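PDB 2E3V: neural cell adhesion molecule 1, 140 kDa isoform from Homo sapiens, which probably mediates adhesion between neural cells, and is represented here by its first fibronectin type III domain. Local coordinates for residues I13-P18 with Q24-E29; A43-V48 with V52-W57. All blocks are in the same frame, centred on the assembly; numbering follows the deposited sequence.

Contact 1: residues I13-P18 with Q24-E29; sequences IDQVEP and QVQFDE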
ATOM      1  N   ILE A  13       5.825   5.361   2.341  1.00 36.08           N
ATOM      2  CA  ILE A  13       6.201   4.014   1.895  1.00 35.72           C
ATOM      3  C   ILE A  13       7.723   3.921   1.959  1.00 35.75           C
ATOM      4  O   ILE A  13       8.425   4.764   1.394  1.00 35.02           O
ATOM      5  CB  ILE A  13       5.654   3.682   0.486  1.00 35.98           C
ATOM      6  CG1 ILE A  13       4.121   3.690   0.520  1.00 35.00           C
ATOM      7  CG2 ILE A  13       6.184   2.309   0.003  1.00 35.91           C
ATOM      8  CD1 ILE A  13       3.446   3.637  -0.848  1.00 36.12           C
ATOM      9  N   ASP A  14       8.220   2.910   2.672  1.00 34.96           N
ATOM     10  CA  ASP A  14       9.654   2.796   2.946  1.00 35.68           C
ATOM     11  C   ASP A  14      10.341   1.605   2.319  1.00 35.44           C
ATOM     12  O   ASP A  14      11.564   1.599   2.144  1.00 35.08           O
ATOM     13  CB  ASP A  14       9.858   2.759   4.458  1.00 35.43           C
ATOM     14  CG  ASP A  14       9.410   4.038   5.116  1.00 36.77           C
ATOM     15  OD1 ASP A  14       9.647   5.116   4.528  1.00 35.31           O
ATOM     16  OD2 ASP A  14       8.805   3.967   6.200  1.00 37.42           O
ATOM     17  N   GLN A  15       9.554   0.582   2.026  1.00 35.57           N
ATOM     18  CA  GLN A  15      10.075  -0.633   1.440  1.00 36.22           C
ATOM     19  C   GLN A  15       8.937  -1.426   0.817  1.00 36.35           C
ATOM     20  O   GLN A  15       7.885  -1.619   1.439  1.00 36.68           O
ATOM     21  CB  GLN A  15      10.775  -1.477   2.504  1.00 35.78           C
ATOM     22  CG  GLN A  15      11.367  -2.773   1.972  1.00 36.61           C
ATOM     23  CD  GLN A  15      12.065  -3.586   3.032  1.00 36.56           C
ATOM     24  OE1 GLN A  15      12.078  -3.229   4.217  1.00 36.45           O
ATOM     25  NE2 GLN A  15      12.661  -4.697   2.612  1.00 37.20           N
ATOM     26  N   VAL A  16       9.145  -1.868  -0.417  1.00 36.34           N
ATOM     27  CA  VAL A  16       8.205  -2.770  -1.051  1.00 37.01           C
ATOM     28  C   VAL A  16       8.945  -4.047  -1.391  1.00 37.05           C
ATOM     29  O   VAL A  16      10.040  -4.006  -1.963  1.00 36.64           O
ATOM     30  CB  VAL A  16       7.565  -2.173  -2.330  1.00 37.23           C
ATOM     31  CG1 VAL A  16       6.601  -3.167  -2.960  1.00 37.93           C
ATOM     32  CG2 VAL A  16       6.840  -0.875  -2.005  1.00 38.61           C
ATOM     33  N   GLU A  17       8.354  -5.175  -1.003  1.00 36.93           N
ATOM     34  CA  GLU A  17       8.871  -6.467  -1.391  1.00 37.05           C
ATOM     35  C   GLU A  17       7.909  -7.066  -2.399  1.00 36.94           C
ATOM     36  O   GLU A  17       6.832  -7.534  -2.025  1.00 36.84           O
ATOM     37  CB  GLU A  17       9.098  -7.396  -0.183  1.00 37.38           C
ATOM     38  CG  GLU A  17      10.235  -6.924   0.724  1.00 38.66           C
ATOM     39  CD  GLU A  17      11.557  -6.744  -0.018  0.50 40.18           C
ATOM     40  OE1 GLU A  17      11.962  -7.667  -0.760  0.50 41.26           O
ATOM     41  OE2 GLU A  17      12.193  -5.678   0.141  0.50 40.21           O
ATOM     42  N   PRO A  18       8.278  -7.009  -3.691  1.00 36.91           N
ATOM     43  CA  PRO A  18       7.403  -7.560  -4.703  1.00 36.60           C
ATOM     44  C   PRO A  18       7.649  -9.044  -4.959  1.00 36.65           C
ATOM     45  O   PRO A  18       8.786  -9.520  -4.885  1.00 36.11           O
ATOM     46  CB  PRO A  18       7.757  -6.740  -5.943  1.00 36.88           C
ATOM     47  CG  PRO A  18       9.200  -6.412  -5.780  1.00 36.72           C
ATOM     48  CD  PRO A  18       9.501  -6.422  -4.281  1.00 36.94           C
ATOM     49  N   GLN A  24       4.323  -6.734  -0.920  1.00 36.89           N
ATOM     50  CA  GLN A  24       4.202  -6.331   0.470  1.00 37.45           C
ATOM     51  C   GLN A  24       4.724  -4.918   0.554  1.00 37.36           C
ATOM     52  O   GLN A  24       5.877  -4.656   0.199  1.00 38.30           O
ATOM     53  CB  GLN A  24       4.983  -7.271   1.376  1.00 37.48           C
ATOM     54  CG  GLN A  24       4.353  -8.661   1.501  1.00 40.83           C
ATOM     55  CD  GLN A  24       5.098  -9.509   2.497  1.00 44.53           C
ATOM     56  OE1 GLN A  24       6.328  -9.610   2.448  1.00 46.35           O
ATOM     57  NE2 GLN A  24       4.365 -10.110   3.430  1.00 46.73           N
ATOM     58  N   VAL A  25       3.864  -4.004   0.989  1.00 37.05           N
ATOM     59  CA  VAL A  25       4.210  -2.589   1.035  1.00 36.82           C
ATOM     60  C   VAL A  25       4.341  -2.150   2.484  1.00 36.58           C
ATOM     61  O   VAL A  25       3.354  -2.167   3.228  1.00 36.53           O
ATOM     62  CB  VAL A  25       3.137  -1.714   0.340  1.00 36.67           C
ATOM     63  CG1 VAL A  25       3.502  -0.232   0.454  1.00 37.87           C
ATOM     64  CG2 VAL A  25       2.975  -2.127  -1.137  1.00 37.46           C
ATOM     65  N   GLN A  26       5.560  -1.781   2.874  1.00 36.25           N
ATOM     66  CA  GLN A  26       5.823  -1.293   4.220  1.00 35.71           C
ATOM     67  C   GLN A  26       5.941   0.207   4.256  1.00 35.86           C
ATOM     68  O   GLN A  26       6.590   0.823   3.407  1.00 35.00           O
ATOM     69  CB  GLN A  26       7.059  -1.929   4.838  1.00 36.11           C
ATOM     70  CG  GLN A  26       6.766  -3.261   5.513  1.00 35.89           C
ATOM     71  CD  GLN A  26       7.984  -3.825   6.199  1.00 35.67           C
ATOM     72  OE1 GLN A  26       7.962  -4.104   7.407  1.00 36.88           O
ATOM     73  NE2 GLN A  26       9.074  -3.953   5.452  1.00 33.43           N
ATOM     74  N   PHE A  27       5.334   0.781   5.284  1.00 35.79           N
ATOM     75  CA  PHE A  27       5.255   2.213   5.417  1.00 36.16           C
ATOM     76  C   PHE A  27       5.407   2.602   6.874  1.00 36.76           C
ATOM     77  O   PHE A  27       5.325   1.760   7.782  1.00 36.19           O
ATOM     78  CB  PHE A  27       3.877   2.686   4.917  1.00 36.43           C
ATOM     79  CG  PHE A  27       2.724   2.108   5.706  1.00 36.42           C
ATOM     80  CD1 PHE A  27       2.240   2.757   6.840  1.00 36.61           C
ATOM     81  CD2 PHE A  27       2.139   0.905   5.325  1.00 37.11           C
ATOM     82  CE1 PHE A  27       1.184   2.207   7.575  1.00 36.72           C
ATOM     83  CE2 PHE A  27       1.086   0.352   6.058  1.00 38.28           C
ATOM     84  CZ  PHE A  27       0.610   1.006   7.179  1.00 37.00           C
ATOM     85  N   ASP A  28       5.641   3.884   7.095  1.00 37.32           N
ATOM     86  CA  ASP A  28       5.630   4.404   8.436  1.00 38.30           C
ATOM     87  C   ASP A  28       4.502   5.407   8.502  1.00 39.32           C
ATOM     88  O   ASP A  28       4.136   6.023   7.498  1.00 38.30           O
ATOM     89  CB  ASP A  28       6.984   5.017   8.835  1.00 37.41           C
ATOM     90  CG  ASP A  28       7.329   6.277   8.059  1.00 38.19           C
ATOM     91  OD1 ASP A  28       8.102   6.171   7.090  1.00 37.82           O
ATOM     92  OD2 ASP A  28       6.850   7.372   8.427  1.00 37.17           O
ATOM     93  N   GLU A  29       3.961   5.561   9.701  1.00 40.95           N
ATOM     94  CA  GLU A  29       2.882   6.490   9.969  1.00 42.82           C
ATOM     95  C   GLU A  29       3.052   6.942  11.418  1.00 43.63           C
ATOM     96  O   GLU A  29       3.351   6.108  12.273  1.00 43.81           O
ATOM     97  CB  GLU A  29       1.550   5.762   9.777  1.00 42.82           C
ATOM     98  CG  GLU A  29       0.302   6.560  10.107  1.00 44.59           C
ATOM     99  CD  GLU A  29       0.006   7.662   9.116  1.00 47.12           C
ATOM    100  OE1 GLU A  29       0.650   7.701   8.051  1.00 48.93           O
ATOM    101  OE2 GLU A  29      -0.874   8.501   9.405  1.00 48.29           O
TER

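Contact 2: residues A43-V48 with V52-W57; sequences AEWRAV and VWHSKW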
ATOM      1  N   ALA A  43      -4.928   1.551   0.288  1.00 36.02           N
ATOM      2  CA  ALA A  43      -3.854   1.483  -0.684  1.00 35.76           C
ATOM      3  C   ALA A  43      -4.432   1.649  -2.081  1.00 35.76           C
ATOM      4  O   ALA A  43      -5.555   1.213  -2.358  1.00 34.70           O
ATOM      5  CB  ALA A  43      -3.140   0.160  -0.584  1.00 36.36           C
ATOM      6  N   GLU A  44      -3.668   2.298  -2.953  1.00 35.62           N
ATOM      7  CA  GLU A  44      -4.033   2.419  -4.364  1.00 36.41           C
ATOM      8  C   GLU A  44      -2.811   2.050  -5.183  1.00 35.52           C
ATOM      9  O   GLU A  44      -1.693   2.371  -4.802  1.00 34.98           O
ATOM     10  CB  GLU A  44      -4.486   3.840  -4.703  1.00 36.31           C
ATOM     11  CG  GLU A  44      -5.794   4.246  -4.035  1.00 39.13           C
ATOM     12  CD  GLU A  44      -6.216   5.668  -4.368  1.00 39.61           C
ATOM     13  OE1 GLU A  44      -7.403   5.879  -4.675  1.00 44.80           O
ATOM     14  OE2 GLU A  44      -5.364   6.580  -4.323  1.00 44.95           O
ATOM     15  N   TRP A  45      -3.019   1.361  -6.297  1.00 34.76           N
ATOM     16  CA  TRP A  45      -1.907   0.971  -7.154  1.00 34.30           C
ATOM     17  C   TRP A  45      -2.365   0.995  -8.608  1.00 34.01           C
ATOM     18  O   TRP A  45      -3.560   0.919  -8.899  1.00 33.68           O
ATOM     19  CB  TRP A  45      -1.338  -0.403  -6.758  1.00 34.42           C
ATOM     20  CG  TRP A  45      -2.343  -1.515  -6.885  1.00 34.16           C
ATOM     21  CD1 TRP A  45      -2.494  -2.379  -7.938  1.00 35.02           C
ATOM     22  CD2 TRP A  45      -3.361  -1.851  -5.937  1.00 34.62           C
ATOM     23  NE1 TRP A  45      -3.541  -3.240  -7.692  1.00 34.83           N
ATOM     24  CE2 TRP A  45      -4.087  -2.936  -6.471  1.00 35.80           C
ATOM     25  CE3 TRP A  45      -3.729  -1.338  -4.681  1.00 35.44           C
ATOM     26  CZ2 TRP A  45      -5.164  -3.523  -5.794  1.00 35.47           C
ATOM     27  CZ3 TRP A  45      -4.795  -1.926  -4.007  1.00 35.65           C
ATOM     28  CH2 TRP A  45      -5.499  -3.005  -4.568  1.00 34.47           C
ATOM     29  N   ARG A  46      -1.407   1.123  -9.510  1.00 33.62           N
ATOM     30  CA  ARG A  46      -1.711   1.217 -10.918  1.00 33.73           C
ATOM     31  C   ARG A  46      -0.503   0.829 -11.740  1.00 33.79           C
ATOM     32  O   ARG A  46       0.610   1.322 -11.504  1.00 33.52           O
ATOM     33  CB  ARG A  46      -2.140   2.643 -11.250  1.00 33.56           C
ATOM     34  CG  ARG A  46      -2.545   2.849 -12.677  1.00 33.31           C
ATOM     35  CD  ARG A  46      -2.940   4.291 -12.891  1.00 34.14           C
ATOM     36  NE  ARG A  46      -1.794   5.194 -12.767  1.00 33.41           N
ATOM     37  CZ  ARG A  46      -1.860   6.511 -12.942  1.00 34.09           C
ATOM     38  NH1 ARG A  46      -3.020   7.087 -13.243  1.00 32.57           N
ATOM     39  NH2 ARG A  46      -0.765   7.249 -12.822  1.00 34.54           N
ATOM     40  N   ALA A  47      -0.736  -0.053 -12.705  1.00 34.17           N
ATOM     41  CA  ALA A  47       0.306  -0.532 -13.595  1.00 34.83           C
ATOM     42  C   ALA A  47       0.715   0.519 -14.609  1.00 35.53           C
ATOM     43  O   ALA A  47      -0.079   1.396 -14.988  1.00 35.64           O
ATOM     44  CB  ALA A  47      -0.153  -1.792 -14.325  1.00 34.93           C
ATOM     45  N   VAL A  48       1.967   0.413 -15.036  1.00 36.08           N
ATOM     46  CA  VAL A  48       2.466   1.142 -16.184  1.00 36.99           C
ATOM     47  C   VAL A  48       1.495   0.886 -17.341  1.00 37.66           C
ATOM     48  O   VAL A  48       1.148  -0.265 -17.632  1.00 37.84           O
ATOM     49  CB  VAL A  48       3.892   0.648 -16.540  1.00 36.77           C
ATOM     50  CG1 VAL A  48       4.197   0.799 -18.018  1.00 37.55           C
ATOM     51  CG2 VAL A  48       4.929   1.352 -15.682  1.00 36.26           C
ATOM     52  N   VAL A  52      -6.546   4.175 -14.498  1.00 38.59           N
ATOM     53  CA  VAL A  52      -7.336   3.971 -13.291  1.00 38.54           C
ATOM     54  C   VAL A  52      -6.522   3.280 -12.192  1.00 37.93           C
ATOM     55  O   VAL A  52      -5.777   2.326 -12.447  1.00 38.09           O
ATOM     56  CB  VAL A  52      -8.642   3.186 -13.594  1.00 38.24           C
ATOM     57  CG1 VAL A  52      -9.484   2.992 -12.326  1.00 39.02           C
ATOM     58  CG2 VAL A  52      -9.466   3.905 -14.660  1.00 39.47           C
ATOM     59  N   TRP A  53      -6.656   3.788 -10.974  1.00 37.62           N
ATOM     60  CA  TRP A  53      -6.022   3.193  -9.812  1.00 36.85           C
ATOM     61  C   TRP A  53      -6.933   2.132  -9.206  1.00 36.71           C
ATOM     62  O   TRP A  53      -8.134   2.359  -9.038  1.00 36.57           O
ATOM     63  CB  TRP A  53      -5.748   4.261  -8.747  1.00 37.05           C
ATOM     64  CG  TRP A  53      -4.748   5.274  -9.154  1.00 36.36           C
ATOM     65  CD1 TRP A  53      -4.955   6.351  -9.964  1.00 37.05           C
ATOM     66  CD2 TRP A  53      -3.377   5.324  -8.758  1.00 36.68           C
ATOM     67  NE1 TRP A  53      -3.791   7.061 -10.109  1.00 36.65           N
ATOM     68  CE2 TRP A  53      -2.806   6.455  -9.378  1.00 36.41           C
ATOM     69  CE3 TRP A  53      -2.570   4.517  -7.943  1.00 35.82           C
ATOM     70  CZ2 TRP A  53      -1.466   6.811  -9.207  1.00 37.16           C
ATOM     71  CZ3 TRP A  53      -1.234   4.869  -7.773  1.00 37.08           C
ATOM     72  CH2 TRP A  53      -0.697   6.009  -8.405  1.00 36.45           C
ATOM     73  N   HIS A  54      -6.362   0.980  -8.877  1.00 36.32           N
ATOM     74  CA  HIS A  54      -7.086  -0.021  -8.112  1.00 36.30           C
ATOM     75  C   HIS A  54      -6.909   0.391  -6.649  1.00 35.99           C
ATOM     76  O   HIS A  54      -5.998   1.152  -6.328  1.00 35.51           O
ATOM     77  CB  HIS A  54      -6.515  -1.420  -8.342  1.00 36.72           C
ATOM     78  CG  HIS A  54      -6.656  -1.919  -9.748  1.00 38.98           C
ATOM     79  ND1 HIS A  54      -7.878  -2.184 -10.322  1.00 42.15           N
ATOM     80  CD2 HIS A  54      -5.726  -2.232 -10.680  1.00 41.46           C
ATOM     81  CE1 HIS A  54      -7.701  -2.615 -11.560  1.00 44.04           C
ATOM     82  NE2 HIS A  54      -6.402  -2.661 -11.799  1.00 44.17           N
ATOM     83  N   SER A  55      -7.771  -0.090  -5.763  1.00 35.13           N
ATOM     84  CA  SER A  55      -7.638   0.248  -4.349  1.00 34.94           C
ATOM     85  C   SER A  55      -8.103  -0.902  -3.484  1.00 34.61           C
ATOM     86  O   SER A  55      -8.860  -1.754  -3.929  1.00 33.85           O
ATOM     87  CB  SER A  55      -8.474   1.475  -4.009  1.00 34.78           C
ATOM     88  OG  SER A  55      -9.841   1.174  -4.181  1.00 35.60           O
ATOM     89  N   LYS A  56      -7.649  -0.910  -2.242  1.00 34.32           N
ATOM     90  CA  LYS A  56      -8.083  -1.914  -1.287  1.00 34.20           C
ATOM     91  C   LYS A  56      -7.947  -1.310   0.102  1.00 33.94           C
ATOM     92  O   LYS A  56      -7.050  -0.492   0.355  1.00 34.12           O
ATOM     93  CB  LYS A  56      -7.249  -3.194  -1.412  1.00 34.16           C
ATOM     94  CG  LYS A  56      -7.684  -4.304  -0.471  1.00 34.57           C
ATOM     95  CD  LYS A  56      -6.991  -5.610  -0.783  1.00 36.10           C
ATOM     96  CE  LYS A  56      -7.479  -6.694   0.146  1.00 36.97           C
ATOM     97  NZ  LYS A  56      -6.996  -8.038  -0.273  1.00 38.34           N
ATOM     98  N   TRP A  57      -8.868  -1.684   0.985  1.00 33.73           N
ATOM     99  CA  TRP A  57      -8.833  -1.219   2.365  1.00 33.62           C
ATOM    100  C   TRP A  57      -8.187  -2.260   3.267  1.00 33.15           C
ATOM    101  O   TRP A  57      -8.283  -3.473   3.017  1.00 32.34           O
ATOM    102  CB  TRP A  57     -10.250  -0.926   2.849  1.00 33.89           C
ATOM    103  CG  TRP A  57     -10.836   0.319   2.281  1.00 34.34           C
ATOM    104  CD1 TRP A  57     -11.529   0.446   1.106  1.00 35.18           C
ATOM    105  CD2 TRP A  57     -10.799   1.622   2.870  1.00 34.45           C
ATOM    106  NE1 TRP A  57     -11.928   1.752   0.931  1.00 34.68           N
ATOM    107  CE2 TRP A  57     -11.491   2.495   1.998  1.00 35.35           C
ATOM    108  CE3 TRP A  57     -10.240   2.141   4.056  1.00 34.80           C
ATOM    109  CZ2 TRP A  57     -11.646   3.860   2.271  1.00 34.47           C
ATOM    110  CZ3 TRP A  57     -10.399   3.494   4.324  1.00 34.86           C
ATOM    111  CH2 TRP A  57     -11.100   4.336   3.436  1.00 34.77           C
TER
HETATM  112  O   HOH W   1      -9.417   4.192  -6.713  1.00 68.69           O

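Contact 1: residues I13-P18 with Q24-E29
Ile13 lies against Val25 on the inward face of the hairpin formed by strands 12-18 and 23-28. Its CB passes Gln26 O at 4.2 Å, CG1 passes Val25 CG1, the CG2 branch approaches Val25 CG1 most closely, at 3.7 Å, and CD1 stays on the same methyl while the side chain also reaches Val82 and Leu84 of the other sheet. Chi1 of -63° puts CG1 beside the backbone N and leaves CG2 anti to it, and both branches meet Val25 CG1. Val16 and Val25 run side by side, pointing the same way, with Val16 CG2 4.2 Å from Val25 CG2. These apolar groups belong to one sheet of the fibronectin type III beta sandwich, and Phe27 on the same face meets the ring of Tyr41. The strands are antiparallel but their register slips at a classic beta bulge: Asp14 and Gln15 both face Gln26. Gln26 O therefore accepts two N-H groups, from Asp14 N at 2.7 Å and, longer, from Gln15 N at 3.3 Å. Gln26 N returns a bond to Gln15 O. On the outer face the amides of Gln15 and Gln26 lie alongside with planes 47° apart. At the bulge the side chain of Asp14 reaches Asp28, the two carboxylates nearly coplanar; Asp14 OD2 is 2.5 Å from Asp28 OD1, unusually short for two acid groups, while Asp14 OD1 is bonded to Ser12 OG.

Contact 2: residues A43-V48 with V52-W57
Strands 43-47 and 54-57 run antiparallel at 156°, with Ala43-Lys56 and Trp45-His54 as hydrogen-bonded pairs flanking the non-hydrogen-bonded pair Glu44-Ser55. The Trp45 indole is laid across the partner strand, its CG held between the backbone N and carbonyl carbon (chi1 62°). His54 CB stands over one face of it, 3.7 Å from the centroid of the five-membered ring, in a CH-pi contact. Lys56 CB meets the far end of the indole at its edge, 3.6 Å from Trp45 CH2. On the opposite face of the hairpin Arg46 bends at chi3 and spreads over Trp53: Arg46 CD lies almost straight above the five-membered ring, 4.0 Å from its centroid, and the guanidinium follows with its plane 27° from the indole. Trp53 makes a cation-pi contact with Arg83, which in turn forms a salt bridge with Glu44 OE2. A water donates to Trp53 O at 3.2 Å and more weakly to Glu44 OE1. Arg46 thus meets Trp53 through its aliphatic CD and the flat of its guanidinium, NH1 finding an acceptor in Glu51 O of the connecting turn rather than in the indole, whose NE1 is itself a donor; the carboxylate of Glu44 would probably balance the charge of Arg83.

How the contacts relate
Contact 1 closes before contact 2 opens, the two hairpins following each other in the chain with strand 23-28 leading on to strand 38-47. They belong to different sheets of the sandwich: 13-18 with 24-29 forms part of the three-stranded sheet, whereas 43-48 with 52-57 lies at one side of the four-stranded sheet. Their centres are about 15 Å apart and their nearest atoms about 7 Å, without touching. Leu84 of strand 79-88 bridges the gap, meeting Ile13 and Phe27 of contact 1 and Ala43 of contact 2. A bound di(hydroxyethyl)ether, probably from the crystallisation liquor, lies about 3 Å from the Phe27 side chain.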